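Local coordinates for protein DNA ligase (Archaeoglobus fulgidus, PDB 3GDE) that probably seals nicks in double-stranded DNA during replication, recombination and repair, in a reaction that uses ATP, at residues L461-F471 against Y516-F527. Residues are numbered along the deposited sequence; the frame is centred on the assembly and turned at random.
Sequences LLKVGRVATGF and YESGYALRFPRF
Tyr516 lies against the backbone of 463-465, and its atoms can be followed outward: CB sits 3.2 Å from Lys463 O, CD1 meets Lys463 CB, CE2 reaches Gly465 CA at 3.5 Å, and OH ends beside the same glycine. With CG anti to its carbonyl carbon (chi1 -58°), the ring spreads one face over Val464 N. Next along the turn, Ser518 OG gives its proton to Lys463 O at 2.6 Å, in the carbonyl plane, and accepts from Tyr520 N, closing an ST turn; this double use fixes the hydroxyl. Strands 461-467 and 520-523 run nearly parallel (19°), yet Leu522 N to Val464 O (2.9 Å) is their one direct backbone bond. Further on, water 1 bridges Arg466 N to Leu522 O, and water 2 links Ala468 N with Pro525 O. Direct pairing returns where Phe527 N binds Thr469 O at 2.9 Å. There the Phe471 and Phe527 rings form an offset stack, centroids 4.3 Å apart and planes at 18°, while Phe503 meets Phe527 edge-to-face. The contact joins strand 461-467, paired with 446-454, to the chain leading into strand 526-530, paired with 502-506, consistent with the parallel closure of the OB barrel. Its chemistry implies a seam closed by a few direct bonds, bridging waters and an aromatic stack rather than a continuous ladder.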
loop_
_atom_site.group_PDB
_atom_site.type_symbol
_atom_site.label_atom_id
_atom_site.label_comp_id
_atom_site.label_asym_id
_atom_site.label_seq_id
_atom_site.Cartn_x
_atom_site.Cartn_y
_atom_site.Cartn_z
ATOM N N LEU A 461 -9.919 4.229 -9.300
ATOM C CA LEU A 461 -9.865 2.802 -9.623
ATOM C C LEU A 461 -10.448 2.575 -11.004
ATOM O O LEU A 461 -11.596 2.951 -11.268
ATOM C CB LEU A 461 -10.630 1.954 -8.597
ATOM C CG LEU A 461 -10.008 1.445 -7.293
ATOM C CD1 LEU A 461 -8.472 1.550 -7.264
ATOM C CD2 LEU A 461 -10.596 2.160 -6.124
ATOM N N LEU A 462 -9.652 1.971 -11.884
ATOM C CA LEU A 462 -10.077 1.702 -13.250
ATOM C C LEU A 462 -10.359 0.208 -13.423
ATOM O O LEU A 462 -9.468 -0.635 -13.230
ATOM C CB LEU A 462 -9.029 2.200 -14.259
ATOM C CG LEU A 462 -8.449 3.617 -14.083
ATOM C CD1 LEU A 462 -7.390 3.930 -15.133
ATOM C CD2 LEU A 462 -9.539 4.668 -14.134
ATOM N N LYS A 463 -11.610 -0.109 -13.768
ATOM C CA LYS A 463 -12.046 -1.492 -13.980
ATOM C C LYS A 463 -11.223 -2.194 -15.043
ATOM O O LYS A 463 -10.840 -1.603 -16.046
ATOM C CB LYS A 463 -13.527 -1.575 -14.344
ATOM C CG LYS A 463 -14.448 -1.622 -13.148
ATOM C CD LYS A 463 -15.704 -2.429 -13.470
ATOM C CE LYS A 463 -16.789 -2.178 -12.439
ATOM N NZ LYS A 463 -18.018 -2.971 -12.725
ATOM N N VAL A 464 -10.980 -3.474 -14.814
ATOM C CA VAL A 464 -10.042 -4.220 -15.623
ATOM C C VAL A 464 -10.572 -5.638 -15.915
ATOM O O VAL A 464 -10.087 -6.329 -16.805
ATOM C CB VAL A 464 -8.644 -4.158 -14.946
ATOM C CG1 VAL A 464 -8.096 -5.517 -14.591
ATOM C CG2 VAL A 464 -7.689 -3.331 -15.771
ATOM N N GLY A 465 -11.598 -6.052 -15.184
ATOM C CA GLY A 465 -12.195 -7.349 -15.433
ATOM C C GLY A 465 -13.149 -7.822 -14.362
ATOM O O GLY A 465 -13.522 -7.066 -13.458
ATOM N N ARG A 466 -13.537 -9.087 -14.489
ATOM C CA ARG A 466 -14.473 -9.732 -13.586
ATOM C C ARG A 466 -14.096 -11.197 -13.400
ATOM O O ARG A 466 -13.792 -11.885 -14.369
ATOM C CB ARG A 466 -15.887 -9.624 -14.144
ATOM C CG ARG A 466 -16.932 -9.987 -13.139
ATOM C CD ARG A 466 -17.639 -11.238 -13.531
ATOM N NE ARG A 466 -18.795 -10.947 -14.369
ATOM C CZ ARG A 466 -19.615 -11.876 -14.849
ATOM N NH1 ARG A 466 -19.397 -13.162 -14.569
ATOM N NH2 ARG A 466 -20.655 -11.517 -15.609
ATOM N N VAL A 467 -14.143 -11.667 -12.155
ATOM C CA VAL A 467 -13.668 -13.003 -11.806
ATOM C C VAL A 467 -14.744 -13.823 -11.088
ATOM O O VAL A 467 -15.454 -13.305 -10.228
ATOM C CB VAL A 467 -12.326 -12.954 -10.988
ATOM C CG1 VAL A 467 -12.503 -12.274 -9.628
ATOM C CG2 VAL A 467 -11.724 -14.343 -10.827
ATOM N N ALA A 468 -14.842 -15.107 -11.460
ATOM C CA ALA A 468 -15.827 -16.029 -10.887
ATOM C C ALA A 468 -15.231 -17.412 -10.623
ATOM O O ALA A 468 -15.780 -18.189 -9.836
ATOM C CB ALA A 468 -17.033 -16.139 -11.799
ATOM N N THR A 469 -14.106 -17.716 -11.271
ATOM C CA THR A 469 -13.437 -19.007 -11.081
ATOM C C THR A 469 -12.303 -18.930 -10.066
ATOM O O THR A 469 -11.714 -17.875 -9.859
ATOM C CB THR A 469 -12.907 -19.610 -12.423
ATOM O OG1 THR A 469 -12.007 -18.688 -13.062
ATOM C CG2 THR A 469 -14.049 -19.900 -13.368
ATOM N N GLY A 470 -12.006 -20.064 -9.444
ATOM C CA GLY A 470 -10.885 -20.190 -8.532
ATOM C C GLY A 470 -11.303 -20.159 -7.078
ATOM O O GLY A 470 -10.446 -20.242 -6.195
ATOM N N PHE A 471 -12.613 -20.049 -6.831
ATOM C CA PHE A 471 -13.166 -19.937 -5.467
ATOM C C PHE A 471 -13.682 -21.278 -4.938
ATOM O O PHE A 471 -14.381 -21.993 -5.655
ATOM C CB PHE A 471 -14.344 -18.949 -5.435
ATOM C CG PHE A 471 -13.998 -17.551 -5.855
ATOM C CD1 PHE A 471 -13.409 -16.659 -4.955
ATOM C CD2 PHE A 471 -14.302 -17.104 -7.135
ATOM C CE1 PHE A 471 -13.106 -15.360 -5.337
ATOM C CE2 PHE A 471 -13.996 -15.811 -7.525
ATOM C CZ PHE A 471 -13.385 -14.937 -6.621
ATOM N N TYR A 516 -14.213 -1.296 -20.509
ATOM C CA TYR A 516 -13.911 -0.665 -19.231
ATOM C C TYR A 516 -13.111 0.611 -19.400
ATOM O O TYR A 516 -12.303 0.756 -20.317
ATOM C CB TYR A 516 -13.136 -1.597 -18.297
ATOM C CG TYR A 516 -13.793 -2.915 -17.955
ATOM C CD1 TYR A 516 -15.036 -2.966 -17.318
ATOM C CD2 TYR A 516 -13.144 -4.115 -18.222
ATOM C CE1 TYR A 516 -15.620 -4.187 -16.988
ATOM C CE2 TYR A 516 -13.715 -5.328 -17.898
ATOM C CZ TYR A 516 -14.943 -5.363 -17.281
ATOM O OH TYR A 516 -15.498 -6.574 -16.966
ATOM N N GLU A 517 -13.341 1.514 -18.460
ATOM C CA GLU A 517 -12.621 2.769 -18.313
ATOM C C GLU A 517 -11.096 2.631 -18.452
ATOM O O GLU A 517 -10.434 3.531 -18.965
ATOM C CB GLU A 517 -12.994 3.386 -16.955
ATOM C CG GLU A 517 -12.887 2.399 -15.758
ATOM C CD GLU A 517 -14.205 1.711 -15.329
ATOM O OE1 GLU A 517 -14.383 1.621 -14.091
ATOM O OE2 GLU A 517 -15.034 1.246 -16.181
ATOM N N SER A 518 -10.547 1.504 -18.009
ATOM C CA SER A 518 -9.102 1.276 -18.050
ATOM C C SER A 518 -8.549 1.155 -19.467
ATOM O O SER A 518 -7.384 1.449 -19.702
ATOM C CB SER A 518 -8.734 0.021 -17.252
ATOM O OG SER A 518 -9.160 -1.153 -17.927
ATOM N N GLY A 519 -9.391 0.713 -20.398
ATOM C CA GLY A 519 -8.966 0.401 -21.760
ATOM C C GLY A 519 -8.438 -1.022 -21.906
ATOM O O GLY A 519 -7.868 -1.371 -22.934
ATOM N N TYR A 520 -8.627 -1.843 -20.873
ATOM C CA TYR A 520 -8.081 -3.204 -20.825
ATOM C C TYR A 520 -9.060 -4.172 -20.194
ATOM O O TYR A 520 -9.872 -3.788 -19.354
ATOM C CB TYR A 520 -6.746 -3.247 -20.066
ATOM C CG TYR A 520 -5.666 -2.419 -20.718
ATOM C CD1 TYR A 520 -4.930 -2.921 -21.783
ATOM C CD2 TYR A 520 -5.394 -1.124 -20.282
ATOM C CE1 TYR A 520 -3.942 -2.159 -22.405
ATOM C CE2 TYR A 520 -4.413 -0.351 -20.895
ATOM C CZ TYR A 520 -3.689 -0.877 -21.959
ATOM O OH TYR A 520 -2.712 -0.119 -22.575
ATOM N N ALA A 521 -8.977 -5.433 -20.607
ATOM C CA ALA A 521 -9.800 -6.489 -20.033
ATOM C C ALA A 521 -8.968 -7.746 -19.818
ATOM O O ALA A 521 -8.149 -8.116 -20.668
ATOM C CB ALA A 521 -10.992 -6.782 -20.930
ATOM N N LEU A 522 -9.170 -8.396 -18.678
ATOM C CA LEU A 522 -8.524 -9.676 -18.420
ATOM C C LEU A 522 -9.297 -10.801 -19.110
ATOM O O LEU A 522 -10.532 -10.895 -18.996
ATOM C CB LEU A 522 -8.403 -9.950 -16.919
ATOM C CG LEU A 522 -7.648 -8.946 -16.040
ATOM C CD1 LEU A 522 -7.622 -9.448 -14.606
ATOM C CD2 LEU A 522 -6.230 -8.702 -16.542
ATOM N N ARG A 523 -8.553 -11.630 -19.841
ATOM C CA ARG A 523 -9.073 -12.837 -20.472
ATOM C C ARG A 523 -8.772 -14.016 -19.540
ATOM O O ARG A 523 -7.623 -14.253 -19.169
ATOM C CB ARG A 523 -8.420 -13.010 -21.848
ATOM C CG ARG A 523 -8.873 -14.207 -22.673
ATOM C CD ARG A 523 -10.082 -13.893 -23.581
ATOM N NE ARG A 523 -10.561 -15.094 -24.267
ATOM C CZ ARG A 523 -11.818 -15.316 -24.653
ATOM N NH1 ARG A 523 -12.773 -14.417 -24.431
ATOM N NH2 ARG A 523 -12.125 -16.461 -25.266
ATOM N N PHE A 524 -9.825 -14.723 -19.141
ATOM C CA PHE A 524 -9.755 -15.847 -18.186
ATOM C C PHE A 524 -9.100 -15.513 -16.840
ATOM O O PHE A 524 -8.157 -16.194 -16.419
ATOM C CB PHE A 524 -9.149 -17.118 -18.825
ATOM C CG PHE A 524 -9.810 -17.506 -20.113
ATOM C CD1 PHE A 524 -9.129 -17.397 -21.317
ATOM C CD2 PHE A 524 -11.128 -17.936 -20.130
ATOM C CE1 PHE A 524 -9.751 -17.735 -22.524
ATOM C CE2 PHE A 524 -11.753 -18.273 -21.329
ATOM C CZ PHE A 524 -11.059 -18.173 -22.522
ATOM N N PRO A 525 -9.635 -14.489 -16.139
ATOM C CA PRO A 525 -9.136 -14.170 -14.808
ATOM C C PRO A 525 -9.497 -15.303 -13.846
ATOM O O PRO A 525 -10.536 -15.947 -13.996
ATOM C CB PRO A 525 -9.889 -12.884 -14.448
ATOM C CG PRO A 525 -11.145 -12.965 -15.224
ATOM C CD PRO A 525 -10.763 -13.614 -16.522
ATOM N N ARG A 526 -8.633 -15.559 -12.875
ATOM C CA ARG A 526 -8.844 -16.682 -11.979
ATOM C C ARG A 526 -8.355 -16.282 -10.606
ATOM O O ARG A 526 -7.241 -15.790 -10.464
ATOM C CB ARG A 526 -8.114 -17.944 -12.497
ATOM C CG ARG A 526 -8.196 -19.175 -11.580
ATOM C CD ARG A 526 -7.664 -20.460 -12.267
ATOM N NE ARG A 526 -8.648 -21.002 -13.206
ATOM C CZ ARG A 526 -9.642 -21.818 -12.867
ATOM N NH1 ARG A 526 -9.787 -22.214 -11.604
ATOM N NH2 ARG A 526 -10.504 -22.234 -13.793
ATOM N N PHE A 527 -9.197 -16.501 -9.601
ATOM C CA PHE A 527 -8.892 -16.124 -8.230
ATOM C C PHE A 527 -7.803 -17.021 -7.663
ATOM O O PHE A 527 -7.903 -18.242 -7.726
ATOM C CB PHE A 527 -10.164 -16.188 -7.380
ATOM C CG PHE A 527 -9.958 -15.857 -5.908
ATOM C CD1 PHE A 527 -9.816 -14.529 -5.482
ATOM C CD2 PHE A 527 -9.950 -16.870 -4.949
ATOM C CE1 PHE A 527 -9.635 -14.230 -4.131
ATOM C CE2 PHE A 527 -9.779 -16.575 -3.588
ATOM C CZ PHE A 527 -9.633 -15.253 -3.182
HETATM O O HOH W 1 -12.718 -10.275 -17.082
HETATM O O HOH W 2 -13.261 -16.145 -13.618
HETATM O O HOH W 3 -10.896 -18.308 -15.512
#